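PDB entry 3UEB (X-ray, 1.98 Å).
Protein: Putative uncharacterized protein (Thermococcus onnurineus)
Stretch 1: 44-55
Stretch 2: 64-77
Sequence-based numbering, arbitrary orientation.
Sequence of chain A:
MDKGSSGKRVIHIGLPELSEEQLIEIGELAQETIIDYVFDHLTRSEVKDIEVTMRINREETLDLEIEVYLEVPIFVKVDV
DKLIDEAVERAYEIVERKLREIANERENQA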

# COMPACT_ATOMS: atom_id res chain seq x y z
N ARG A 44 -3.09 6.21 18.17
CA ARG A 44 -2.02 6.68 17.30
C ARG A 44 -0.66 6.41 17.93
O ARG A 44 0.24 5.89 17.27
CB ARG A 44 -2.17 8.19 17.06
CG ARG A 44 -3.55 8.61 16.58
CD ARG A 44 -3.73 8.44 15.07
NE ARG A 44 -3.54 9.70 14.35
CZ ARG A 44 -2.36 10.21 14.01
NH1 ARG A 44 -1.24 9.57 14.32
NH2 ARG A 44 -2.30 11.37 13.36
N SER A 45 -0.51 6.75 19.20
CA SER A 45 0.75 6.57 19.89
C SER A 45 1.20 5.12 20.01
O SER A 45 2.38 4.85 20.17
CB SER A 45 0.66 7.17 21.29
OG SER A 45 -0.13 6.35 22.12
N GLU A 46 0.26 4.18 19.94
CA GLU A 46 0.62 2.77 20.04
C GLU A 46 1.18 2.23 18.73
O GLU A 46 1.83 1.19 18.72
CB GLU A 46 -0.58 1.93 20.48
CG GLU A 46 -0.90 2.05 21.96
CD GLU A 46 -2.20 1.35 22.35
OE1 GLU A 46 -2.39 1.11 23.56
OE2 GLU A 46 -3.02 1.05 21.45
N VAL A 47 0.92 2.93 17.63
CA VAL A 47 1.44 2.49 16.35
C VAL A 47 2.76 3.19 16.10
O VAL A 47 2.80 4.26 15.50
CB VAL A 47 0.46 2.80 15.19
CG1 VAL A 47 1.03 2.27 13.88
CG2 VAL A 47 -0.90 2.18 15.47
N LYS A 48 3.84 2.58 16.57
CA LYS A 48 5.16 3.15 16.40
C LYS A 48 5.57 3.07 14.93
O LYS A 48 6.10 4.03 14.37
CB LYS A 48 6.16 2.40 17.29
CG LYS A 48 7.58 2.91 17.23
CD LYS A 48 8.43 2.18 18.27
CE LYS A 48 9.90 2.52 18.16
NZ LYS A 48 10.71 1.69 19.11
N ASP A 49 5.31 1.93 14.31
CA ASP A 49 5.67 1.75 12.91
C ASP A 49 4.81 0.69 12.26
O ASP A 49 4.75 -0.44 12.73
CB ASP A 49 7.14 1.34 12.78
CG ASP A 49 7.61 1.30 11.34
OD1 ASP A 49 7.76 2.39 10.74
OD2 ASP A 49 7.83 0.20 10.80
N ILE A 50 4.14 1.07 11.18
CA ILE A 50 3.33 0.14 10.44
C ILE A 50 3.72 0.18 8.97
O ILE A 50 3.94 1.26 8.40
CB ILE A 50 1.81 0.43 10.61
CG1 ILE A 50 1.01 -0.57 9.79
CG2 ILE A 50 1.49 1.87 10.21
CD1 ILE A 50 -0.50 -0.33 9.83
N GLU A 51 3.82 -0.99 8.36
CA GLU A 51 4.18 -1.09 6.95
C GLU A 51 3.36 -2.19 6.29
O GLU A 51 3.42 -3.35 6.71
CB GLU A 51 5.67 -1.39 6.79
CG GLU A 51 6.55 -0.47 7.60
CD GLU A 51 8.01 -0.79 7.44
OE1 GLU A 51 8.82 -0.22 8.21
OE2 GLU A 51 8.36 -1.61 6.55
N VAL A 52 2.60 -1.81 5.28
CA VAL A 52 1.78 -2.76 4.56
C VAL A 52 2.11 -2.67 3.08
O VAL A 52 1.98 -1.62 2.44
CB VAL A 52 0.30 -2.48 4.80
CG1 VAL A 52 -0.53 -3.62 4.22
CG2 VAL A 52 0.04 -2.35 6.31
N THR A 53 2.56 -3.79 2.54
CA THR A 53 2.96 -3.89 1.15
C THR A 53 2.00 -4.70 0.30
O THR A 53 1.49 -5.72 0.75
CB THR A 53 4.33 -4.59 1.05
OG1 THR A 53 5.28 -3.91 1.88
CG2 THR A 53 4.83 -4.59 -0.39
N MET A 54 1.76 -4.24 -0.92
CA MET A 54 0.94 -5.01 -1.85
C MET A 54 1.84 -5.23 -3.06
O MET A 54 2.52 -4.31 -3.53
CB MET A 54 -0.34 -4.26 -2.27
CG MET A 54 -0.19 -3.22 -3.38
SD MET A 54 -1.79 -2.64 -3.96
CE MET A 54 -2.16 -1.52 -2.65
N ARG A 55 1.88 -6.47 -3.52
CA ARG A 55 2.70 -6.83 -4.67
C ARG A 55 1.82 -7.51 -5.72
O ARG A 55 1.22 -8.55 -5.44
CB ARG A 55 3.83 -7.78 -4.25
CG ARG A 55 4.67 -8.29 -5.42
CD ARG A 55 5.62 -9.41 -5.01
NE ARG A 55 6.43 -9.88 -6.14
CZ ARG A 55 7.20 -10.96 -6.11
NH1 ARG A 55 7.91 -11.30 -7.19
NH2 ARG A 55 7.27 -11.71 -5.02
N LEU A 64 -1.41 -11.90 -6.09
CA LEU A 64 -1.26 -10.86 -5.10
C LEU A 64 -0.55 -11.34 -3.86
O LEU A 64 -0.77 -12.45 -3.38
CB LEU A 64 -2.64 -10.31 -4.73
CG LEU A 64 -2.74 -9.27 -3.61
CD1 LEU A 64 -2.00 -7.97 -4.01
CD2 LEU A 64 -4.20 -8.98 -3.34
N GLU A 65 0.33 -10.49 -3.35
CA GLU A 65 1.06 -10.80 -2.14
C GLU A 65 0.93 -9.59 -1.24
O GLU A 65 1.06 -8.45 -1.68
CB GLU A 65 2.53 -11.11 -2.44
CG GLU A 65 2.71 -12.35 -3.33
CD GLU A 65 4.11 -12.95 -3.25
OE1 GLU A 65 4.34 -14.00 -3.89
OE2 GLU A 65 4.98 -12.38 -2.54
N ILE A 66 0.61 -9.84 0.03
CA ILE A 66 0.45 -8.76 0.98
C ILE A 66 1.39 -9.01 2.14
O ILE A 66 1.42 -10.10 2.70
CB ILE A 66 -0.98 -8.70 1.53
CG1 ILE A 66 -1.96 -8.34 0.42
CG2 ILE A 66 -1.05 -7.71 2.68
CD1 ILE A 66 -1.74 -6.96 -0.18
N GLU A 67 2.17 -8.00 2.49
CA GLU A 67 3.10 -8.14 3.58
C GLU A 67 2.78 -7.10 4.65
O GLU A 67 2.67 -5.91 4.35
CB GLU A 67 4.52 -7.97 3.07
CG GLU A 67 5.58 -8.30 4.10
CD GLU A 67 6.93 -8.60 3.46
OE1 GLU A 67 7.91 -8.80 4.21
OE2 GLU A 67 7.00 -8.63 2.20
N VAL A 68 2.61 -7.56 5.88
CA VAL A 68 2.29 -6.68 6.99
C VAL A 68 3.39 -6.68 8.04
O VAL A 68 3.91 -7.74 8.40
CB VAL A 68 0.98 -7.10 7.70
CG1 VAL A 68 0.52 -6.00 8.65
CG2 VAL A 68 -0.10 -7.43 6.69
N TYR A 69 3.77 -5.49 8.50
CA TYR A 69 4.77 -5.36 9.55
C TYR A 69 4.21 -4.33 10.52
O TYR A 69 3.81 -3.24 10.12
CB TYR A 69 6.12 -4.88 9.01
CG TYR A 69 7.11 -4.58 10.12
CD1 TYR A 69 7.78 -5.60 10.78
CD2 TYR A 69 7.31 -3.27 10.56
CE1 TYR A 69 8.63 -5.33 11.86
CE2 TYR A 69 8.16 -2.99 11.64
CZ TYR A 69 8.81 -4.03 12.28
OH TYR A 69 9.66 -3.76 13.33
N LEU A 70 4.17 -4.68 11.80
CA LEU A 70 3.62 -3.78 12.81
C LEU A 70 4.48 -3.79 14.04
O LEU A 70 4.90 -4.84 14.52
CB LEU A 70 2.19 -4.20 13.17
CG LEU A 70 1.49 -3.41 14.27
CD1 LEU A 70 1.53 -1.91 13.96
CD2 LEU A 70 0.04 -3.88 14.40
N GLU A 71 4.73 -2.60 14.57
CA GLU A 71 5.55 -2.44 15.75
C GLU A 71 4.90 -1.46 16.72
O GLU A 71 4.41 -0.40 16.32
CB GLU A 71 6.93 -1.92 15.33
CG GLU A 71 8.03 -2.11 16.35
CD GLU A 71 9.33 -1.48 15.91
OE1 GLU A 71 9.68 -1.60 14.72
OE2 GLU A 71 10.01 -0.87 16.76
N VAL A 72 4.89 -1.82 18.00
CA VAL A 72 4.33 -0.93 19.03
C VAL A 72 5.48 -0.62 19.99
O VAL A 72 6.50 -1.31 19.98
CB VAL A 72 3.17 -1.61 19.81
CG1 VAL A 72 2.06 -2.01 18.85
CG2 VAL A 72 3.68 -2.82 20.57
N PRO A 73 5.35 0.44 20.81
CA PRO A 73 6.42 0.79 21.76
C PRO A 73 6.74 -0.39 22.68
O PRO A 73 5.87 -1.22 22.96
CB PRO A 73 5.83 1.97 22.53
CG PRO A 73 4.93 2.62 21.51
CD PRO A 73 4.25 1.42 20.87
N ILE A 74 7.99 -0.47 23.14
CA ILE A 74 8.41 -1.57 24.00
C ILE A 74 7.68 -1.66 25.35
O ILE A 74 7.63 -2.74 25.95
CB ILE A 74 9.93 -1.51 24.26
CG1 ILE A 74 10.27 -0.26 25.07
CG2 ILE A 74 10.68 -1.49 22.93
CD1 ILE A 74 11.72 -0.22 25.55
N PHE A 75 7.12 -0.54 25.81
CA PHE A 75 6.42 -0.49 27.09
C PHE A 75 4.91 -0.72 26.93
O PHE A 75 4.17 -0.75 27.92
CB PHE A 75 6.67 0.86 27.77
CG PHE A 75 6.29 2.04 26.92
CD1 PHE A 75 4.96 2.40 26.76
CD2 PHE A 75 7.26 2.76 26.23
CE1 PHE A 75 4.59 3.46 25.92
CE2 PHE A 75 6.91 3.81 25.39
CZ PHE A 75 5.56 4.16 25.23
N VAL A 76 4.46 -0.86 25.69
CA VAL A 76 3.05 -1.09 25.39
C VAL A 76 2.77 -2.59 25.37
O VAL A 76 3.48 -3.35 24.69
CB VAL A 76 2.66 -0.47 24.02
CG1 VAL A 76 1.39 -1.11 23.48
CG2 VAL A 76 2.45 1.03 24.19
N LYS A 77 1.76 -3.03 26.10
CA LYS A 77 1.43 -4.45 26.14
C LYS A 77 0.26 -4.81 25.22
O LYS A 77 -0.91 -4.74 25.61
CB LYS A 77 1.14 -4.88 27.57
CG LYS A 77 2.33 -4.66 28.51
CD LYS A 77 2.12 -5.39 29.84
CE LYS A 77 3.31 -5.21 30.78
NZ LYS A 77 3.44 -3.80 31.26
O HOH W 1 9.33 -0.94 19.62
O HOH W 2 5.09 -4.27 4.43

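The strongest polar contacts between the two stretches are backbone hydrogen bonds that join strand 49-55 to strand 64-71. The strand directions differ by 172°, so the pairing is antiparallel, and reciprocal bonds recur at every second residue. Thr53 and Glu67 make the best-aligned pair: Thr53 N to Glu67 O is 2.8 Å with an N-H...O angle of 171°, and Glu67 N to Thr53 O is 2.9 Å at 161°. Glu51 N reaches Tyr69 O at 2.9 Å and Tyr69 N reaches Glu51 O at 2.8 Å. Arg55 N lies 2.8 Å from Glu65 O, with Glu65 N 3.0 Å from Arg55 O. At the other end, Glu71 N donates to Asp49 O at 2.8 Å, while Glu71 O accepts from Asp49 N at 3.2 Å and, more weakly, from Lys48 N at 3.0 Å, where the angle falls to 127°.

Between these rungs lie the non-hydrogen-bonded pairs, whose CA atoms come closer: Val52 CA to Val68 CA is 4.6 Å, whereas Thr53 CA to Glu67 CA, in a hydrogen-bonded pair, is 4.9 Å. Here CA-H groups point at carbonyls already engaged by amides, as in Ile66 CA to Thr53 O at 3.2 Å.

Charged side chains reinforce both ends. Arg55 NH2 and Glu65 OE2 form a salt bridge at 3.4 Å; the carboxylate oxygen sits at the guanidinium edge, near its plane, but the hydrogen bond is weak at 142°. The extended Lys48 side chain brings NZ within 3.5 Å of Glu71 OE2, a salt bridge supplemented by water 1, which accepts from Lys48 NZ at 3.0 Å and donates to Glu71 OE2 and Val72 O, each at 2.9 Å. The other Glu71 oxygen, OE1, receives a 2.6 Å hydrogen bond from Tyr69 OH. That tyrosine ring presents its edge to Asp49 OD2, 3.3 Å from Tyr69 CE2.

The opposite sheet face is apolar and buried, carrying Ile50, Val52 and Met54 against Leu70, Val68 and Ile66. The closest apolar side-chain contact here is Met54 CB to Ile66 CD1 at 3.7 Å; Ile50 CB to Leu70 CD1 follows at 4.1 Å, and Val52 CG2 meets Val68 CG1 more loosely at 4.4 Å. Val47 extends this packing beyond the strand, with CG1 4.2 Å from Leu70 CD1.

Past the ladder, Glu46 O lies 3.2 Å from both Val72 CG1 and Pro73 CD, and Glu46 CG is 4.2 Å from Val76 CG2, so the 3-10 segment packs against the start and end of the Pro73 to Val76 type I turn. Altogether 1004 Å² is buried, summed over both sides.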